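Multidrug resistance protein (PDB 1YC9) probably acts as an outer-membrane efflux channel of Vibrio cholerae, contributing to resistance against puromycin, acriflavine and tetraphenylarsonium chloride. Local coordinates at residues Gln28-Ala33 / Ser424-Leu429; Ala148-Glu153 / Asn218-Leu223; Leu157-Glu162 / Ala414-Gln419. The protein carries 1 engineered substitution. All coordinates share one frame; numbering follows the deposited sequence.

The three contacts lie in the long-helix part of an outer membrane factor and share two helices between them. Helix 398-433 contributes to interactions 1 and 3, and helix 117-183 to interactions 2 and 3. Interaction 1 ties the N-terminal region to the last helix, so the other two fall within the chain span it brackets. Its centre is about 14 Å from that of interaction 2, and the two touch: Asp32 OD1 lies 2.7 Å from Tyr151 OH, probably as a hydrogen bond, and Leu427 packs on Ala148. Interaction 3 follows interaction 2 along helix 117-183 but does not otherwise touch it; its centre is about 17 Å from each of the others and its nearest atoms about 6 Å from interaction 1.

Interaction 1 (Gln28-Ala33 / Ser424-Leu429); sequences QRYQDA and SLDLAL
Tyr30 and Asp426 have CA atoms 10.2 Å apart, the nearest backbone pair between the end of a 3-10 turn in 28-33 and the helical segment 424-429, so long side chains must span the gap. Tyr30 does so with its phenol: OH donates a hydrogen bond of 2.5 Å to Asp426 OD2. The carboxylate is put there by a CG anti to the backbone N (chi1 -160°). OD2 sits at the ring edge near the ring plane, yet the two planes are almost perpendicular (89°), and the hydroxyl reaches OD2 on its anti side, 22° out of the carboxylate plane. Leu427 adds an apolar touch, its CD2 lying 3.8 Å from Tyr30 CE2. Arg29 lays its CG over the centre of one face of the Tyr30 ring. Its NE donates to a water, 2.9 Å away in the guanidinium plane, that makes a weak bond to Asp426 OD2. Arg29 NE itself stays 4.3 Å from that oxygen, while NH1 bonds to Thr242 O. Because Arg244 also forms a salt bridge with OD2, this oxygen collects a phenol, a guanidinium and a weak water bond, an environment that would probably favour the ionised aspartate.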
loop_
_atom_site.group_PDB
_atom_site.type_symbol
_atom_site.label_atom_id
_atom_site.label_comp_id
_atom_site.label_asym_id
_atom_site.label_seq_id
_atom_site.Cartn_x
_atom_site.Cartn_y
_atom_site.Cartn_z
ATOM N N GLN A 28 -16.584 11.120 23.614
ATOM C CA GLN A 28 -17.670 11.484 24.520
ATOM C C GLN A 28 -17.838 12.982 24.662
ATOM O O GLN A 28 -18.927 13.436 25.000
ATOM C CB GLN A 28 -17.509 10.797 25.899
ATOM C CG GLN A 28 -17.718 9.299 25.861
ATOM C CD GLN A 28 -17.378 8.621 27.183
ATOM O OE1 GLN A 28 -16.797 9.238 28.081
ATOM N NE2 GLN A 28 -17.691 7.372 27.281
ATOM N N ARG A 29 -16.786 13.752 24.411
ATOM C CA ARG A 29 -16.902 15.182 24.543
ATOM C C ARG A 29 -17.891 15.799 23.565
ATOM O O ARG A 29 -18.365 16.898 23.812
ATOM C CB ARG A 29 -15.526 15.867 24.571
ATOM C CG ARG A 29 -15.008 16.487 23.298
ATOM C CD ARG A 29 -13.703 17.285 23.530
ATOM N NE ARG A 29 -13.845 18.747 23.423
ATOM C CZ ARG A 29 -13.556 19.637 24.388
ATOM N NH1 ARG A 29 -13.713 20.937 24.150
ATOM N NH2 ARG A 29 -13.125 19.257 25.591
ATOM N N TYR A 30 -18.271 15.083 22.492
ATOM C CA TYR A 30 -19.238 15.610 21.528
ATOM C C TYR A 30 -20.711 15.410 21.923
ATOM O O TYR A 30 -21.608 15.873 21.234
ATOM C CB TYR A 30 -18.948 15.073 20.093
ATOM C CG TYR A 30 -17.526 15.297 19.708
ATOM C CD1 TYR A 30 -17.036 16.582 19.538
ATOM C CD2 TYR A 30 -16.630 14.232 19.585
ATOM C CE1 TYR A 30 -15.719 16.813 19.241
ATOM C CE2 TYR A 30 -15.267 14.471 19.257
ATOM C CZ TYR A 30 -14.842 15.737 19.061
ATOM O OH TYR A 30 -13.515 15.995 18.777
ATOM N N GLN A 31 -20.952 14.646 22.988
ATOM C CA GLN A 31 -22.257 14.606 23.643
ATOM C C GLN A 31 -23.290 13.984 22.727
ATOM O O GLN A 31 -24.470 14.357 22.741
ATOM C CB GLN A 31 -22.667 16.023 24.112
ATOM C CG GLN A 31 -21.786 16.548 25.259
ATOM C CD GLN A 31 -22.189 17.962 25.732
ATOM O OE1 GLN A 31 -23.244 18.134 26.312
ATOM N NE2 GLN A 31 -21.351 18.951 25.476
ATOM N N ASP A 32 -22.829 13.053 21.900
ATOM C CA ASP A 32 -23.680 12.344 20.963
ATOM C C ASP A 32 -23.665 10.852 21.249
ATOM O O ASP A 32 -22.717 10.112 20.916
ATOM C CB ASP A 32 -23.260 12.654 19.530
ATOM C CG ASP A 32 -24.164 12.036 18.529
ATOM O OD1 ASP A 32 -24.234 12.586 17.406
ATOM O OD2 ASP A 32 -24.866 11.014 18.745
ATOM N N ALA A 33 -24.722 10.365 21.904
ATOM C CA ALA A 33 -24.703 8.979 22.311
ATOM C C ALA A 33 -24.744 7.893 21.238
ATOM O O ALA A 33 -24.141 6.853 21.400
ATOM C CB ALA A 33 -25.956 8.715 23.219
ATOM N N SER A 424 -14.302 18.398 12.036
ATOM C CA SER A 424 -13.225 17.660 11.427
ATOM C C SER A 424 -11.877 18.044 11.953
ATOM O O SER A 424 -11.040 17.159 12.180
ATOM C CB SER A 424 -13.273 17.809 9.901
ATOM O OG SER A 424 -14.423 17.085 9.430
ATOM N N LEU A 425 -11.666 19.336 12.145
ATOM C CA LEU A 425 -10.404 19.847 12.693
ATOM C C LEU A 425 -10.195 19.459 14.141
ATOM O O LEU A 425 -9.041 19.272 14.581
ATOM C CB LEU A 425 -10.262 21.350 12.505
ATOM C CG LEU A 425 -9.958 21.710 11.054
ATOM C CD1 LEU A 425 -9.998 23.223 10.899
ATOM C CD2 LEU A 425 -8.608 21.088 10.579
ATOM N N ASP A 426 -11.277 19.381 14.902
ATOM C CA ASP A 426 -11.150 18.946 16.280
ATOM C C ASP A 426 -10.702 17.501 16.261
ATOM O O ASP A 426 -9.842 17.084 17.033
ATOM C CB ASP A 426 -12.459 19.128 17.062
ATOM C CG ASP A 426 -12.221 19.147 18.561
ATOM O OD1 ASP A 426 -11.430 20.007 19.001
ATOM O OD2 ASP A 426 -12.733 18.322 19.331
ATOM N N LEU A 427 -11.319 16.686 15.400
ATOM C CA LEU A 427 -10.893 15.316 15.267
ATOM C C LEU A 427 -9.466 15.190 14.754
ATOM O O LEU A 427 -8.738 14.309 15.181
ATOM C CB LEU A 427 -11.866 14.521 14.378
ATOM C CG LEU A 427 -13.320 14.434 14.820
ATOM C CD1 LEU A 427 -14.174 13.795 13.655
ATOM C CD2 LEU A 427 -13.445 13.574 16.070
ATOM N N ALA A 428 -9.052 16.054 13.834
ATOM C CA ALA A 428 -7.692 16.058 13.306
ATOM C C ALA A 428 -6.671 16.369 14.416
ATOM O O ALA A 428 -5.554 15.852 14.444
ATOM C CB ALA A 428 -7.560 17.076 12.256
ATOM N N LEU A 429 -7.081 17.198 15.356
ATOM C CA LEU A 429 -6.206 17.522 16.477
ATOM C C LEU A 429 -6.040 16.290 17.352
ATOM O O LEU A 429 -4.939 16.009 17.828
ATOM C CB LEU A 429 -6.795 18.683 17.301
ATOM C CG LEU A 429 -6.034 19.070 18.602
ATOM C CD1 LEU A 429 -4.680 19.599 18.240
ATOM C CD2 LEU A 429 -6.848 20.142 19.350
HETATM O O HOH W 1 -14.388 20.036 20.907
#

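Interaction 2 (Ala148-Glu153 / Asn218-Leu223)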
loop_
_atom_site.group_PDB
_atom_site.type_symbol
_atom_site.label_atom_id
_atom_site.label_comp_id
_atom_site.label_asym_id
_atom_site.label_seq_id
_atom_site.Cartn_x
_atom_site.Cartn_y
_atom_site.Cartn_z
ATOM N N ALA A 148 -15.272 8.348 13.835
ATOM C CA ALA A 148 -15.612 9.742 14.055
ATOM C C ALA A 148 -15.558 10.577 12.779
ATOM O O ALA A 148 -16.413 11.421 12.559
ATOM C CB ALA A 148 -14.689 10.342 15.100
ATOM N N ASN A 149 -14.539 10.361 11.938
ATOM C CA ASN A 149 -14.415 11.064 10.659
ATOM C C ASN A 149 -15.531 10.701 9.671
ATOM O O ASN A 149 -16.076 11.609 9.036
ATOM C CB ASN A 149 -13.039 10.915 10.034
ATOM C CG ASN A 149 -11.997 11.800 10.722
ATOM O OD1 ASN A 149 -12.131 13.001 10.791
ATOM N ND2 ASN A 149 -10.981 11.183 11.236
ATOM N N ALA A 150 -15.940 9.435 9.673
ATOM C CA ALA A 150 -17.059 8.998 8.852
ATOM C C ALA A 150 -18.366 9.642 9.367
ATOM O O ALA A 150 -19.194 10.101 8.580
ATOM C CB ALA A 150 -17.123 7.506 8.774
ATOM N N TYR A 151 -18.444 9.808 10.690
ATOM C CA TYR A 151 -19.554 10.448 11.350
ATOM C C TYR A 151 -19.627 11.938 11.061
ATOM O O TYR A 151 -20.711 12.474 10.816
ATOM C CB TYR A 151 -19.491 10.160 12.853
ATOM C CG TYR A 151 -20.810 10.277 13.583
ATOM C CD1 TYR A 151 -21.780 9.295 13.471
ATOM C CD2 TYR A 151 -21.057 11.363 14.422
ATOM C CE1 TYR A 151 -22.986 9.390 14.149
ATOM C CE2 TYR A 151 -22.232 11.459 15.113
ATOM C CZ TYR A 151 -23.192 10.481 14.974
ATOM O OH TYR A 151 -24.351 10.597 15.654
ATOM N N ALA A 152 -18.471 12.597 11.037
ATOM C CA ALA A 152 -18.353 13.963 10.652
ATOM C C ALA A 152 -18.931 14.193 9.270
ATOM O O ALA A 152 -19.630 15.173 9.040
ATOM C CB ALA A 152 -16.916 14.436 10.687
ATOM N N GLU A 153 -18.629 13.265 8.367
ATOM C CA GLU A 153 -19.120 13.362 7.029
ATOM C C GLU A 153 -20.626 13.139 7.004
ATOM O O GLU A 153 -21.334 13.847 6.282
ATOM C CB GLU A 153 -18.405 12.345 6.150
ATOM C CG GLU A 153 -18.886 12.316 4.702
ATOM C CD GLU A 153 -18.738 13.610 3.932
ATOM O OE1 GLU A 153 -19.249 13.604 2.793
ATOM O OE2 GLU A 153 -18.203 14.665 4.381
ATOM N N ASN A 218 -23.952 3.029 5.381
ATOM C CA ASN A 218 -23.398 1.754 5.034
ATOM C C ASN A 218 -21.924 1.703 5.501
ATOM O O ASN A 218 -21.502 0.687 6.058
ATOM C CB ASN A 218 -23.480 1.467 3.542
ATOM C CG ASN A 218 -24.921 1.321 3.021
ATOM O OD1 ASN A 218 -25.879 1.272 3.797
ATOM N ND2 ASN A 218 -25.058 1.290 1.730
ATOM N N ALA A 219 -21.170 2.776 5.284
ATOM C CA ALA A 219 -19.743 2.770 5.584
ATOM C C ALA A 219 -19.525 2.689 7.106
ATOM O O ALA A 219 -18.625 1.969 7.587
ATOM C CB ALA A 219 -19.044 3.983 4.999
ATOM N N LEU A 220 -20.329 3.451 7.828
ATOM C CA LEU A 220 -20.331 3.409 9.300
ATOM C C LEU A 220 -20.646 2.017 9.830
ATOM O O LEU A 220 -19.952 1.517 10.704
ATOM C CB LEU A 220 -21.276 4.434 9.892
ATOM C CG LEU A 220 -20.820 5.890 9.904
ATOM C CD1 LEU A 220 -21.970 6.931 10.077
ATOM C CD2 LEU A 220 -19.740 6.121 11.010
ATOM N N ALA A 221 -21.640 1.343 9.264
ATOM C CA ALA A 221 -21.940 -0.013 9.645
ATOM C C ALA A 221 -20.711 -0.912 9.469
ATOM O O ALA A 221 -20.375 -1.678 10.374
ATOM C CB ALA A 221 -23.101 -0.562 8.831
ATOM N N ALA A 222 -20.045 -0.813 8.315
ATOM C CA ALA A 222 -18.860 -1.614 8.039
ATOM C C ALA A 222 -17.707 -1.269 9.009
ATOM O O ALA A 222 -16.986 -2.178 9.502
ATOM C CB ALA A 222 -18.404 -1.425 6.583
ATOM N N LEU A 223 -17.574 0.003 9.314
ATOM C CA LEU A 223 -16.492 0.484 10.195
ATOM C C LEU A 223 -16.621 -0.067 11.596
ATOM O O LEU A 223 -15.584 -0.219 12.261
ATOM C CB LEU A 223 -16.372 2.014 10.253
ATOM C CG LEU A 223 -15.765 2.625 8.997
ATOM C CD1 LEU A 223 -16.001 4.120 8.948
ATOM C CD2 LEU A 223 -14.266 2.376 8.900
#
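Leu220 meets Ala150 and Tyr151 where two neighbouring helices run nearly antiparallel, their N-to-C directions 167° apart and their axes 9.9 Å from each other at the closest. The CA atoms of Ala150 and Leu220 are the nearest pair, 6.5 Å apart, and both CB atoms point toward the facing helix. Outward from its CB, the Leu220 side chain carries CG anti to the carbonyl carbon (chi1 -77°), which sends the branch point across to the Ala150 methyl at 4.2 Å. Beyond CG the two methyls part company. CD2 presses on Ala150 CB at 3.7 Å and also approaches the backbone of the next residue, with Tyr151 N 3.9 Å away. CD1 turns instead to the aromatic side chain and reaches Tyr151 CD1 at 4.1 Å, approaching the ring obliquely. One turn further along the same helix, Leu223 brings its CD1 to within 3.6 Å of Ala150 CB, so the small alanine methyl receives a branch from each of two leucines. No hydrogen bond crosses the contact; the helices meet here through apolar carbons, and the short side chain of Ala150 lets the leucine branches come up close to helix 117-183. The phenol of Tyr151 points its hydroxyl to other partners, Asp32 and Gln34. Around this pair, Leu220 also rests on Leu154 and Ile234, while Phe423 of helix 398-433 covers Ala152. On helix 189-223, Asn218 hydrogen-bonds to Asp358 and Thr361 of a neighbouring subunit, so the contact lies beside a subunit interface of the trimer's alpha-helical barrel, whose walls are built from such antiparallel helices.

Interaction 3 (Leu157-Glu162 / Ala414-Gln419)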
loop_
_atom_site.group_PDB
_atom_site.type_symbol
_atom_site.label_atom_id
_atom_site.label_comp_id
_atom_site.label_asym_id
_atom_site.label_seq_id
_atom_site.Cartn_x
_atom_site.Cartn_y
_atom_site.Cartn_z
ATOM N N LEU A 157 -23.310 15.762 5.584
ATOM C CA LEU A 157 -24.297 15.371 4.577
ATOM C C LEU A 157 -25.717 15.744 5.015
ATOM O O LEU A 157 -26.516 16.282 4.204
ATOM C CB LEU A 157 -24.175 13.895 4.247
ATOM C CG LEU A 157 -22.938 13.602 3.419
ATOM C CD1 LEU A 157 -22.694 12.078 3.427
ATOM C CD2 LEU A 157 -23.037 14.172 2.006
ATOM N N TYR A 158 -26.046 15.469 6.266
ATOM C CA TYR A 158 -27.373 15.804 6.808
ATOM C C TYR A 158 -27.574 17.315 6.809
ATOM O O TYR A 158 -28.656 17.776 6.477
ATOM C CB TYR A 158 -27.591 15.255 8.224
ATOM C CG TYR A 158 -28.266 13.936 8.302
ATOM C CD1 TYR A 158 -27.518 12.759 8.448
ATOM C CD2 TYR A 158 -29.642 13.828 8.242
ATOM C CE1 TYR A 158 -28.122 11.530 8.550
ATOM C CE2 TYR A 158 -30.281 12.553 8.334
ATOM C CZ TYR A 158 -29.498 11.415 8.496
ATOM O OH TYR A 158 -30.029 10.176 8.599
ATOM N N ALA A 159 -26.526 18.092 7.102
ATOM C CA ALA A 159 -26.624 19.548 7.019
ATOM C C ALA A 159 -26.893 20.033 5.593
ATOM O O ALA A 159 -27.720 20.925 5.386
ATOM C CB ALA A 159 -25.328 20.239 7.588
ATOM N N ASN A 160 -26.172 19.460 4.618
ATOM C CA ASN A 160 -26.406 19.786 3.229
ATOM C C ASN A 160 -27.819 19.344 2.801
ATOM O O ASN A 160 -28.474 20.071 2.071
ATOM C CB ASN A 160 -25.329 19.175 2.338
ATOM C CG ASN A 160 -24.097 20.038 2.259
ATOM O OD1 ASN A 160 -23.952 20.828 1.372
ATOM N ND2 ASN A 160 -23.194 19.889 3.228
ATOM N N GLN A 161 -28.305 18.219 3.333
ATOM C CA GLN A 161 -29.659 17.807 3.080
ATOM C C GLN A 161 -30.657 18.869 3.579
ATOM O O GLN A 161 -31.550 19.254 2.842
ATOM C CB GLN A 161 -29.953 16.469 3.691
ATOM C CG GLN A 161 -31.445 16.037 3.532
ATOM C CD GLN A 161 -31.767 14.752 4.239
ATOM O OE1 GLN A 161 -31.745 14.684 5.465
ATOM N NE2 GLN A 161 -32.092 13.748 3.485
ATOM N N GLU A 162 -30.480 19.377 4.796
ATOM C CA GLU A 162 -31.430 20.349 5.326
ATOM C C GLU A 162 -31.429 21.612 4.461
ATOM O O GLU A 162 -32.494 22.150 4.073
ATOM C CB GLU A 162 -31.071 20.691 6.762
ATOM C CG GLU A 162 -32.206 21.327 7.525
ATOM C CD GLU A 162 -31.915 21.372 9.009
ATOM O OE1 GLU A 162 -31.181 22.290 9.383
ATOM O OE2 GLU A 162 -32.404 20.498 9.778
ATOM N N ALA A 414 -21.485 26.317 1.354
ATOM C CA ALA A 414 -20.102 26.614 1.741
ATOM C C ALA A 414 -20.027 26.792 3.230
ATOM O O ALA A 414 -19.145 26.270 3.886
ATOM C CB ALA A 414 -19.568 27.829 0.993
ATOM N N LEU A 415 -20.977 27.524 3.788
ATOM C CA LEU A 415 -21.008 27.706 5.240
ATOM C C LEU A 415 -21.176 26.439 6.021
ATOM O O LEU A 415 -20.441 26.210 6.973
ATOM C CB LEU A 415 -22.078 28.728 5.618
ATOM C CG LEU A 415 -22.153 29.045 7.106
ATOM C CD1 LEU A 415 -20.815 29.489 7.664
ATOM C CD2 LEU A 415 -23.219 30.130 7.309
ATOM N N VAL A 416 -22.133 25.597 5.638
ATOM C CA VAL A 416 -22.388 24.332 6.318
ATOM C C VAL A 416 -21.107 23.484 6.221
ATOM O O VAL A 416 -20.739 22.805 7.157
ATOM C CB VAL A 416 -23.581 23.607 5.635
ATOM C CG1 VAL A 416 -23.429 22.116 5.622
ATOM C CG2 VAL A 416 -24.913 24.048 6.249
ATOM N N ASN A 417 -20.431 23.502 5.074
ATOM C CA ASN A 417 -19.227 22.701 4.965
ATOM C C ASN A 417 -18.089 23.199 5.895
ATOM O O ASN A 417 -17.287 22.384 6.394
ATOM C CB ASN A 417 -18.744 22.637 3.536
ATOM C CG ASN A 417 -19.680 21.859 2.643
ATOM O OD1 ASN A 417 -19.701 22.039 1.400
ATOM N ND2 ASN A 417 -20.448 21.013 3.234
ATOM N N LEU A 418 -18.009 24.506 6.080
ATOM C CA LEU A 418 -17.010 25.128 7.006
ATOM C C LEU A 418 -17.315 24.892 8.472
ATOM O O LEU A 418 -16.402 24.705 9.304
ATOM C CB LEU A 418 -16.822 26.627 6.736
ATOM C CG LEU A 418 -16.039 27.015 5.484
ATOM C CD1 LEU A 418 -16.175 28.509 5.244
ATOM C CD2 LEU A 418 -14.539 26.680 5.599
ATOM N N GLN A 419 -18.599 24.901 8.811
ATOM C CA GLN A 419 -19.065 24.510 10.148
ATOM C C GLN A 419 -18.735 23.065 10.453
ATOM O O GLN A 419 -18.216 22.746 11.527
ATOM C CB GLN A 419 -20.565 24.757 10.289
ATOM C CG GLN A 419 -20.888 26.236 10.259
ATOM C CD GLN A 419 -22.363 26.543 10.147
ATOM O OE1 GLN A 419 -23.152 25.743 9.630
ATOM N NE2 GLN A 419 -22.739 27.721 10.634
#
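Val416 inserts its CG1 methyl between Ala159 and Asn160 of the facing helix. The backbones here are closest at Ala159 and Val416, whose CA atoms are 6.4 Å apart; the segment axes approach to 9.5 Å with their directions 157° apart, a tilted antiparallel pair. Val416 does not adopt a staggered conformation: chi1 is 145°, and CG1 ends up 3.3 Å from Ala159 CB, tighter than usual van der Waals contact. The off-staggered torsion together with this short carbon pair suggests some local strain. CG2, the other branch, stays further back, 4.1 Å from Ala159 CB. Asn160 leaves its helix to the side, but its end turns in toward 414-419, with CG anti to the carbonyl carbon. Its ND2 thereby comes within 3.3 Å of Val416 CG1, the amide lying against the methyl. Hydrogen bonds fix the rotation of this amide at both ends: ND2 donates to Arg156 O in the preceding turn of its own helix, and OD1 accepts from Arg413 NE on the other. Asn417 comes across Asn160 at about a right angle, with the two amide planes only 28° apart. Farther out, helix 189-223 packs through Ile213 against Leu157, Tyr158 and Gln161, while helix 326-391 meets Leu415 and Leu418 on the other partner. Helices 117-183 and 398-433 thus lie between those two in the bundle, far from the four strands that the chain contributes to the membrane barrel.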